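Local coordinates for protein sialyltransferase 0160 (Photobacterium damselae, PDB 4R84) that probably transfers sialic acid from a CMP-activated donor onto sugar acceptors, as a bacterial glycosyltransferase of the GT-B structural group, at residues A[369-373]-A[374-378]; A[341-344]-A[345-348]. One frame throughout, in Å; residues are numbered along the deposited sequence.

Both contacts are helix starts in the family region of the GT-B sialyltransferase, and each has a side-chain oxygen of its N-cap residue holding the amide three positions on. Contact 2 comes first along the chain, where helix 330-340 ends and helix 344-353 begins; strand 358-362 of the four-stranded parallel sheet follows, and then contact 1 opens helix 373-388. Their centres lie about 31 Å apart, their nearest atoms about 21 Å. Both probably belong to the framework around the donor pocket without reaching the bound CMP-3F-Neu5Ac: the side chain of Tyr376 lies about 10 Å and that of Phe342 about 11 Å from it. The side chain of Leu347 lies about 9 Å from the calcium ion.

Contact 1: A[369-373]-A[374-378]; sequences GGETK and EYYAQ
Glu371 lies across one face of the Tyr375 ring, four residues further on. Its CB starts over the near rim, 3.4 Å from Tyr375 CD1. CG stands over the middle of the ring, 3.5 Å from the ring centroid of Tyr375 and close to the ring normal, a CH-pi contact. There the chain bends (chi2 -86°), which lays the carboxylate flat over the far side: Glu371 CD is 3.8 Å from Tyr375 CD2, OE1 also faces CD2, and its OE2 is 3.9 Å from Tyr375 CE2. Carboxylate and ring planes are only 12° apart, so the carboxylate stacks on the ring; Tyr375 OH hydrogen-bonds to O of Ala503, the last residue of the chain. The face is presented at the first turn of helix 373-388, which follows strand 358-362 of the parallel sheet. Thr372 is its N-cap: OG1, set between the backbone N and the carbonyl carbon, accepts from Tyr375 N at 3.2 Å. The carbonyl of Thr372 accepts two weak bonds, from Tyr375 N and Tyr376 N, before Ala377 N to Lys373 O establishes the regular helical pattern. Tyr376 reaches back along the incoming loop. Its OH receives a nearly straight bond from Glu371 N, 3.2 Å with an angle of 163° at the hydrogen, and shares a water with Gly370 N, while Glu371 O lies at the edge of the ring. Tyr375 CD1 sits 3.7 Å above the Tyr376 ring, over its centre, and the rings of Trp367 and Tyr376 meet edge-to-face. On the helix side, Lys373 and Ala377 both touch Ile413 of helix 412-419.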
loop_
_atom_site.group_PDB
_atom_site.type_symbol
_atom_site.label_atom_id
_atom_site.label_comp_id
_atom_site.label_asym_id
_atom_site.label_seq_id
_atom_site.Cartn_x
_atom_site.Cartn_y
_atom_site.Cartn_z
ATOM N N GLY A 369 -32.334 10.147 8.352
ATOM C CA GLY A 369 -33.537 10.919 8.105
ATOM C C GLY A 369 -34.748 10.108 7.665
ATOM O O GLY A 369 -35.871 10.596 7.725
ATOM N N GLY A 370 -34.529 8.881 7.202
ATOM C CA GLY A 370 -35.640 8.023 6.821
ATOM C C GLY A 370 -36.391 8.464 5.574
ATOM O O GLY A 370 -37.575 8.144 5.399
ATOM N N GLU A 371 -35.700 9.178 4.693
ATOM C CA GLU A 371 -36.313 9.632 3.453
ATOM C C GLU A 371 -36.173 8.558 2.391
ATOM O O GLU A 371 -35.519 7.547 2.611
ATOM C CB GLU A 371 -35.683 10.941 2.971
ATOM C CG GLU A 371 -35.606 12.038 4.044
ATOM C CD GLU A 371 -36.882 12.856 4.121
ATOM O OE1 GLU A 371 -37.852 12.497 3.419
ATOM O OE2 GLU A 371 -36.921 13.859 4.880
ATOM N N THR A 372 -36.792 8.780 1.241
ATOM C CA THR A 372 -36.699 7.838 0.137
ATOM C C THR A 372 -35.353 7.953 -0.537
ATOM O O THR A 372 -34.659 8.955 -0.391
ATOM C CB THR A 372 -37.770 8.080 -0.929
ATOM O OG1 THR A 372 -37.506 9.330 -1.575
ATOM C CG2 THR A 372 -39.173 8.085 -0.316
ATOM N N LYS A 373 -34.992 6.931 -1.300
ATOM C CA LYS A 373 -33.786 6.996 -2.109
ATOM C C LYS A 373 -33.727 8.219 -3.013
ATOM O O LYS A 373 -32.681 8.857 -3.170
ATOM C CB LYS A 373 -33.693 5.756 -2.986
ATOM C CG LYS A 373 -32.361 5.615 -3.623
ATOM C CD LYS A 373 -31.994 4.188 -3.684
ATOM C CE LYS A 373 -32.190 3.581 -2.334
ATOM N NZ LYS A 373 -31.957 2.121 -2.367
ATOM N N GLU A 374 -34.874 8.559 -3.581
ATOM C CA GLU A 374 -34.984 9.693 -4.484
ATOM C C GLU A 374 -34.662 11.004 -3.784
ATOM O O GLU A 374 -34.112 11.909 -4.403
ATOM C CB GLU A 374 -36.382 9.751 -5.110
ATOM C CG GLU A 374 -36.626 8.679 -6.162
ATOM C CD GLU A 374 -36.789 7.288 -5.571
ATOM O OE1 GLU A 374 -37.241 7.173 -4.409
ATOM O OE2 GLU A 374 -36.433 6.309 -6.264
ATOM N N TYR A 375 -35.026 11.121 -2.508
ATOM C CA TYR A 375 -34.680 12.321 -1.743
ATOM C C TYR A 375 -33.168 12.503 -1.667
ATOM O O TYR A 375 -32.659 13.607 -1.847
ATOM C CB TYR A 375 -35.269 12.256 -0.334
ATOM C CG TYR A 375 -34.738 13.278 0.664
ATOM C CD1 TYR A 375 -33.552 13.065 1.355
ATOM C CD2 TYR A 375 -35.452 14.444 0.939
ATOM C CE1 TYR A 375 -33.084 13.976 2.277
ATOM C CE2 TYR A 375 -34.987 15.361 1.867
ATOM C CZ TYR A 375 -33.805 15.126 2.528
ATOM O OH TYR A 375 -33.325 16.037 3.451
ATOM N N TYR A 376 -32.443 11.417 -1.406
ATOM C CA TYR A 376 -31.001 11.532 -1.228
ATOM C C TYR A 376 -30.331 11.879 -2.535
ATOM O O TYR A 376 -29.367 12.641 -2.543
ATOM C CB TYR A 376 -30.418 10.240 -0.610
ATOM C CG TYR A 376 -30.952 10.104 0.798
ATOM C CD1 TYR A 376 -30.496 10.936 1.812
ATOM C CD2 TYR A 376 -31.965 9.196 1.098
ATOM C CE1 TYR A 376 -31.020 10.854 3.103
ATOM C CE2 TYR A 376 -32.485 9.102 2.385
ATOM C CZ TYR A 376 -32.021 9.931 3.373
ATOM O OH TYR A 376 -32.554 9.837 4.638
ATOM N N ALA A 377 -30.855 11.355 -3.640
ATOM C CA ALA A 377 -30.342 11.724 -4.961
ATOM C C ALA A 377 -30.636 13.191 -5.247
ATOM O O ALA A 377 -29.790 13.912 -5.769
ATOM C CB ALA A 377 -30.952 10.841 -6.044
ATOM N N GLN A 378 -31.837 13.637 -4.887
ATOM C CA GLN A 378 -32.223 15.015 -5.175
ATOM C C GLN A 378 -31.383 16.027 -4.395
ATOM O O GLN A 378 -31.055 17.094 -4.918
ATOM C CB GLN A 378 -33.714 15.233 -4.890
ATOM C CG GLN A 378 -34.214 16.660 -5.188
ATOM C CD GLN A 378 -33.971 17.096 -6.632
ATOM O OE1 GLN A 378 -34.256 16.355 -7.574
ATOM N NE2 GLN A 378 -33.463 18.313 -6.810
HETATM O O HOH W 1 -32.349 7.158 6.475
#

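Contact 2: A[341-344]-A[345-348]; sequences GFDK and EQLQ
With CG anti to the backbone N (chi1 -166°), Asp343 turns its carboxylate back over the first turn of helix 344-353, while Phe342, also anti (chi1 176°), brings the end of its ring up to Leu347. Asp343 is the N-cap: OD1 accepts from Gln346 N at 3.1 Å, the donor standing well above the carboxylate plane, 64° out of it. The cap follows directly on a Schellman motif in which Gly341, with positive phi, ends helix 330-340, so one helix stops and the next starts within a few residues. Asp343 O takes Leu347 N, and Lys344 O takes Gln348 N at 2.8 Å. One residue further on from Gln346, Leu347 CD2 meets the edge of the Phe342 ring, 3.8 Å from Phe342 CZ, and both side chains pack on Leu436 of helix 434-438. Lys344 runs fully extended past Gln348, Lys344 CE 3.6 Å from Gln348 NE2, and its NZ bonds to Thr439 O. Two waters complete the aspartate's hold: one donates to OD1 and accepts from Glu345 N, and the other donates both to Asp343 OD2, at 2.8 Å, and to Gln346 OE1, at 2.9 Å.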
loop_
_atom_site.group_PDB
_atom_site.type_symbol
_atom_site.label_atom_id
_atom_site.label_comp_id
_atom_site.label_asym_id
_atom_site.label_seq_id
_atom_site.Cartn_x
_atom_site.Cartn_y
_atom_site.Cartn_z
ATOM N N GLY A 341 -9.238 -1.555 -12.654
ATOM C CA GLY A 341 -10.395 -1.315 -13.504
ATOM C C GLY A 341 -10.563 0.120 -13.973
ATOM O O GLY A 341 -11.692 0.585 -14.160
ATOM N N PHE A 342 -9.447 0.812 -14.185
ATOM C CA PHE A 342 -9.474 2.236 -14.512
ATOM C C PHE A 342 -8.952 2.507 -15.916
ATOM O O PHE A 342 -7.806 2.214 -16.217
ATOM C CB PHE A 342 -8.659 3.027 -13.486
ATOM C CG PHE A 342 -8.548 4.513 -13.790
ATOM C CD1 PHE A 342 -9.633 5.235 -14.299
ATOM C CD2 PHE A 342 -7.362 5.194 -13.532
ATOM C CE1 PHE A 342 -9.522 6.600 -14.563
ATOM C CE2 PHE A 342 -7.249 6.567 -13.783
ATOM C CZ PHE A 342 -8.336 7.267 -14.297
ATOM N N ASP A 343 -9.804 3.048 -16.780
ATOM C CA ASP A 343 -9.363 3.431 -18.116
ATOM C C ASP A 343 -8.844 4.863 -18.073
ATOM O O ASP A 343 -9.580 5.819 -18.373
ATOM C CB ASP A 343 -10.500 3.281 -19.130
ATOM C CG ASP A 343 -10.015 3.345 -20.593
ATOM O OD1 ASP A 343 -8.907 3.865 -20.874
ATOM O OD2 ASP A 343 -10.771 2.884 -21.476
ATOM N N LYS A 344 -7.576 5.005 -17.700
ATOM C CA LYS A 344 -6.951 6.311 -17.540
ATOM C C LYS A 344 -6.905 7.078 -18.851
ATOM O O LYS A 344 -7.180 8.280 -18.891
ATOM C CB LYS A 344 -5.538 6.160 -16.967
ATOM C CG LYS A 344 -4.749 7.458 -16.948
ATOM C CD LYS A 344 -3.400 7.296 -16.252
ATOM C CE LYS A 344 -2.587 8.571 -16.391
ATOM N NZ LYS A 344 -1.252 8.499 -15.760
ATOM N N GLU A 345 -6.564 6.377 -19.929
ATOM C CA GLU A 345 -6.481 6.988 -21.245
ATOM C C GLU A 345 -7.801 7.628 -21.638
ATOM O O GLU A 345 -7.819 8.721 -22.185
ATOM C CB GLU A 345 -6.078 5.932 -22.279
ATOM C CG GLU A 345 -6.056 6.413 -23.712
ATOM C CD GLU A 345 -5.428 5.393 -24.641
ATOM O OE1 GLU A 345 -4.665 4.537 -24.146
ATOM O OE2 GLU A 345 -5.713 5.435 -25.857
ATOM N N GLN A 346 -8.904 6.953 -21.335
ATOM C CA GLN A 346 -10.230 7.493 -21.623
ATOM C C GLN A 346 -10.521 8.740 -20.790
ATOM O O GLN A 346 -11.042 9.717 -21.310
ATOM C CB GLN A 346 -11.314 6.440 -21.390
ATOM C CG GLN A 346 -12.705 6.924 -21.731
ATOM C CD GLN A 346 -13.758 5.868 -21.482
ATOM O OE1 GLN A 346 -13.683 5.118 -20.511
ATOM N NE2 GLN A 346 -14.724 5.778 -22.380
ATOM N N LEU A 347 -10.188 8.720 -19.503
ATOM C CA LEU A 347 -10.453 9.897 -18.677
ATOM C C LEU A 347 -9.593 11.071 -19.134
ATOM O O LEU A 347 -10.055 12.217 -19.139
ATOM C CB LEU A 347 -10.211 9.606 -17.191
ATOM C CG LEU A 347 -10.597 10.758 -16.253
ATOM C CD1 LEU A 347 -12.065 11.169 -16.472
ATOM C CD2 LEU A 347 -10.360 10.411 -14.789
ATOM N N GLN A 348 -8.352 10.785 -19.536
ATOM C CA GLN A 348 -7.477 11.823 -20.085
ATOM C C GLN A 348 -8.137 12.466 -21.297
ATOM O O GLN A 348 -8.130 13.694 -21.454
ATOM C CB GLN A 348 -6.110 11.256 -20.491
ATOM C CG GLN A 348 -5.165 10.972 -19.333
ATOM C CD GLN A 348 -3.848 10.340 -19.777
ATOM O OE1 GLN A 348 -3.828 9.423 -20.605
ATOM N NE2 GLN A 348 -2.742 10.824 -19.217
HETATM O O HOH W 2 -5.954 3.414 -19.848
HETATM O O HOH W 3 -13.421 2.285 -20.767
#